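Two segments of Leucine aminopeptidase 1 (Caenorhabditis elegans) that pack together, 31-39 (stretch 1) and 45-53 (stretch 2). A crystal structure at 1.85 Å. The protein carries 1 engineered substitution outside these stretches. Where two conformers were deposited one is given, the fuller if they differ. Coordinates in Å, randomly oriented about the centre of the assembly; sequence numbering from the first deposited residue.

Stretch 1 31-39: NVTFEGKFK
Stretch 2 45-53: FVTDGDSWN

Stretch 1 is extended at V32 (phi/psi -71/129) and T33 (-90/129), then bends tightly at F34 (-73/82), where E35 N donates a weak bond to T33 O at 2.9 Å. The chain opens fully at E35 (-154/174) and turns through G36, whose positive phi (64/-142) by itself favours glycine. From K37 to K39 the backbone is helical, with K39 N donating to E35 O at 3.1 Å. Stretch 2 is extended at V46 (-112/127) and D48 (-158/-176), with T47 at -58/-60 between them, and a helix begins at G49 and continues beyond N53. Register is set by F34 and G49, whose CA atoms lie 5.0 Å apart.

The start of the second helix is well defined. D48 is the N-cap: with chi1 at 48° (p), its OD1 accepts from S51 N at 3.0 Å, and the N-H...O angle of 178° is almost straight. S51, also p, returns a bond from its OG to D48 O at 2.8 Å. The same carbonyl takes W52 N at 3.0 Å, and G49 O takes N53 N at 2.8 Å, so the first turn is tied down before any partner is considered.

No direct hydrogen bond joins the stretches; the contact, 311 Å² summed over both sides, rests on aromatic packing and two waters. F34 contributes most, with 110 Å² covered. Its CA-to-CB bond points toward stretch 2, and chi1 of -158° (t) with chi2 of 74° lays the ring along the loop and the helix start. F34 CD2 lies 3.3 Å from G49 N, D48 O sits over one face of the ring, and F34 CZ comes to 3.5 Å from V46 O. Apolar contacts complete the site: F34 CE1 to V46 CG1 and F34 CD1 to W52 CB, both 4.0 Å. G49 keeps its backbone close to this ring, although an ideal CB there would have room, 3.8 Å from F34 CB.

The CA-to-CB bond of W52 points toward stretch 1; with chi1 of 177° (t) and chi2 of -103°, its indole meets two phenylalanines in different ways. The F34 ring and the five-membered ring of W52 are near parallel, planes at 25°, but slid apart with centroids 5.7 Å away, so they barely overlap. F38, t at 175° with chi2 of 53°, instead turns its edge to the face of the six-membered ring: planes at 75°, centroids 5.1 Å apart, F38 CZ to W52 CH2 3.6 Å. One indole thus packs against F34 from the loop and F38 from the helix of stretch 1.

Water carries the polar links. V32 O and W52 NE1 are 3.7 Å apart, and water 1 lies between them, 2.6 Å from V32 O, to which it can donate, and accepts from W52 NE1 at 2.9 Å. Water 2 accepts from F34 N at 2.9 Å and donates weakly to N53 OD1 at 3.4 Å. The rule to read here is a capped helix start beside a loop that bends at F34, with aromatic rings filling the space and water meeting polar groups that do not bond directly.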

# COMPACT_ATOMS: atom_id res chain seq x y z
N ASN A 31 -14.78 12.32 -53.10
CA ASN A 31 -14.55 12.24 -54.54
C ASN A 31 -14.94 10.93 -55.19
O ASN A 31 -14.85 10.78 -56.41
CB ASN A 31 -13.10 12.61 -54.87
CG ASN A 31 -12.85 14.10 -54.71
OD1 ASN A 31 -11.76 14.52 -54.35
ND2 ASN A 31 -13.87 14.91 -54.97
N VAL A 32 -15.40 9.97 -54.39
CA VAL A 32 -15.84 8.70 -54.95
C VAL A 32 -17.17 8.88 -55.71
O VAL A 32 -18.12 9.47 -55.18
CB VAL A 32 -15.99 7.62 -53.84
CG1 VAL A 32 -16.66 6.36 -54.41
CG2 VAL A 32 -14.61 7.29 -53.27
N THR A 33 -17.22 8.39 -56.94
CA THR A 33 -18.46 8.36 -57.73
C THR A 33 -19.23 7.06 -57.50
O THR A 33 -18.66 5.97 -57.61
CB THR A 33 -18.17 8.54 -59.25
OG1 THR A 33 -17.38 9.72 -59.43
CG2 THR A 33 -19.46 8.70 -60.04
N PHE A 34 -20.52 7.19 -57.17
CA PHE A 34 -21.41 6.04 -57.07
C PHE A 34 -21.75 5.50 -58.47
O PHE A 34 -22.79 5.81 -59.03
CB PHE A 34 -22.69 6.42 -56.33
CG PHE A 34 -23.43 5.26 -55.71
CD1 PHE A 34 -22.94 4.63 -54.56
CD2 PHE A 34 -24.62 4.79 -56.27
CE1 PHE A 34 -23.63 3.56 -53.98
CE2 PHE A 34 -25.32 3.73 -55.70
CZ PHE A 34 -24.82 3.11 -54.55
N GLU A 35 -20.85 4.69 -59.02
CA GLU A 35 -21.02 4.09 -60.35
C GLU A 35 -20.21 2.80 -60.39
O GLU A 35 -19.49 2.48 -59.45
CB GLU A 35 -20.53 5.07 -61.42
CG GLU A 35 -19.03 5.20 -61.49
CD GLU A 35 -18.58 6.29 -62.43
OE1 GLU A 35 -19.42 6.79 -63.22
OE2 GLU A 35 -17.39 6.65 -62.38
N GLY A 36 -20.35 2.05 -61.48
CA GLY A 36 -19.41 0.98 -61.81
C GLY A 36 -19.43 -0.13 -60.77
O GLY A 36 -20.49 -0.46 -60.23
N LYS A 37 -18.25 -0.67 -60.48
CA LYS A 37 -18.11 -1.81 -59.57
C LYS A 37 -18.48 -1.43 -58.13
O LYS A 37 -19.03 -2.25 -57.39
CB LYS A 37 -16.68 -2.35 -59.60
CG LYS A 37 -16.14 -2.58 -61.00
CD LYS A 37 -15.67 -4.01 -61.18
CE LYS A 37 -16.82 -4.95 -61.51
NZ LYS A 37 -16.39 -6.37 -61.58
N PHE A 38 -18.17 -0.20 -57.75
CA PHE A 38 -18.52 0.28 -56.40
C PHE A 38 -20.03 0.29 -56.22
O PHE A 38 -20.55 -0.23 -55.23
CB PHE A 38 -17.90 1.66 -56.14
CG PHE A 38 -18.32 2.26 -54.83
CD1 PHE A 38 -18.17 1.53 -53.64
CD2 PHE A 38 -18.89 3.52 -54.77
CE1 PHE A 38 -18.56 2.07 -52.41
CE2 PHE A 38 -19.30 4.08 -53.55
CZ PHE A 38 -19.13 3.34 -52.36
N LYS A 39 -20.75 0.87 -57.18
CA LYS A 39 -22.21 0.87 -57.16
C LYS A 39 -22.76 -0.55 -57.08
O LYS A 39 -23.67 -0.83 -56.32
CB LYS A 39 -22.78 1.57 -58.40
CG LYS A 39 -24.28 1.46 -58.58
CD LYS A 39 -24.70 2.39 -59.73
CE LYS A 39 -26.16 2.22 -60.10
NZ LYS A 39 -26.53 3.20 -61.18
N PHE A 45 -27.11 -1.57 -50.03
CA PHE A 45 -27.22 -0.83 -48.78
C PHE A 45 -27.44 0.66 -48.97
O PHE A 45 -28.10 1.30 -48.16
CB PHE A 45 -25.99 -1.09 -47.91
CG PHE A 45 -25.75 -2.55 -47.64
CD1 PHE A 45 -26.63 -3.27 -46.83
CD2 PHE A 45 -24.67 -3.20 -48.22
CE1 PHE A 45 -26.42 -4.62 -46.58
CE2 PHE A 45 -24.46 -4.56 -47.99
CZ PHE A 45 -25.32 -5.27 -47.16
N VAL A 46 -26.89 1.21 -50.05
CA VAL A 46 -27.04 2.63 -50.36
C VAL A 46 -27.91 2.82 -51.63
O VAL A 46 -27.62 2.22 -52.67
CB VAL A 46 -25.66 3.30 -50.54
CG1 VAL A 46 -25.81 4.78 -50.88
CG2 VAL A 46 -24.81 3.12 -49.26
N THR A 47 -28.96 3.63 -51.51
CA THR A 47 -30.04 3.65 -52.51
C THR A 47 -29.52 3.97 -53.91
O THR A 47 -29.67 3.17 -54.83
CB THR A 47 -31.14 4.65 -52.13
OG1 THR A 47 -31.67 4.30 -50.85
CG2 THR A 47 -32.28 4.61 -53.16
N ASP A 48 -28.91 5.14 -54.04
CA ASP A 48 -28.36 5.61 -55.30
C ASP A 48 -27.29 6.65 -55.03
O ASP A 48 -26.98 6.94 -53.88
CB ASP A 48 -29.46 6.23 -56.17
CG ASP A 48 -30.34 7.22 -55.41
OD1 ASP A 48 -29.82 8.03 -54.61
OD2 ASP A 48 -31.57 7.18 -55.63
N GLY A 49 -26.75 7.24 -56.10
CA GLY A 49 -25.78 8.32 -56.01
C GLY A 49 -26.15 9.52 -55.15
O GLY A 49 -25.30 10.05 -54.44
N ASP A 50 -27.41 9.96 -55.23
CA ASP A 50 -27.83 11.16 -54.49
C ASP A 50 -27.80 10.89 -53.00
O ASP A 50 -27.24 11.69 -52.23
CB ASP A 50 -29.23 11.61 -54.90
CG ASP A 50 -29.29 12.11 -56.33
OD1 ASP A 50 -28.35 12.82 -56.75
OD2 ASP A 50 -30.27 11.79 -57.03
N SER A 51 -28.38 9.76 -52.60
CA SER A 51 -28.38 9.33 -51.21
C SER A 51 -26.95 9.12 -50.69
O SER A 51 -26.63 9.55 -49.58
CB SER A 51 -29.22 8.08 -51.03
OG SER A 51 -28.60 6.97 -51.64
N TRP A 52 -26.09 8.48 -51.50
CA TRP A 52 -24.65 8.47 -51.22
C TRP A 52 -24.08 9.86 -50.96
O TRP A 52 -23.49 10.11 -49.91
CB TRP A 52 -23.86 7.76 -52.33
CG TRP A 52 -22.35 7.79 -52.11
CD1 TRP A 52 -21.45 8.59 -52.74
CD2 TRP A 52 -21.60 6.97 -51.20
NE1 TRP A 52 -20.18 8.33 -52.29
CE2 TRP A 52 -20.24 7.35 -51.33
CE3 TRP A 52 -21.94 5.98 -50.27
CZ2 TRP A 52 -19.20 6.75 -50.58
CZ3 TRP A 52 -20.91 5.38 -49.53
CH2 TRP A 52 -19.56 5.77 -49.69
N ASN A 53 -24.27 10.78 -51.90
CA ASN A 53 -23.71 12.12 -51.76
C ASN A 53 -24.28 12.88 -50.57
O ASN A 53 -23.55 13.57 -49.86
CB ASN A 53 -23.92 12.92 -53.03
CG ASN A 53 -23.16 12.34 -54.20
OD1 ASN A 53 -21.97 12.04 -54.09
ND2 ASN A 53 -23.85 12.16 -55.33
O HOH W 1 -18.58 10.71 -52.92
O HOH W 2 -21.81 9.71 -56.60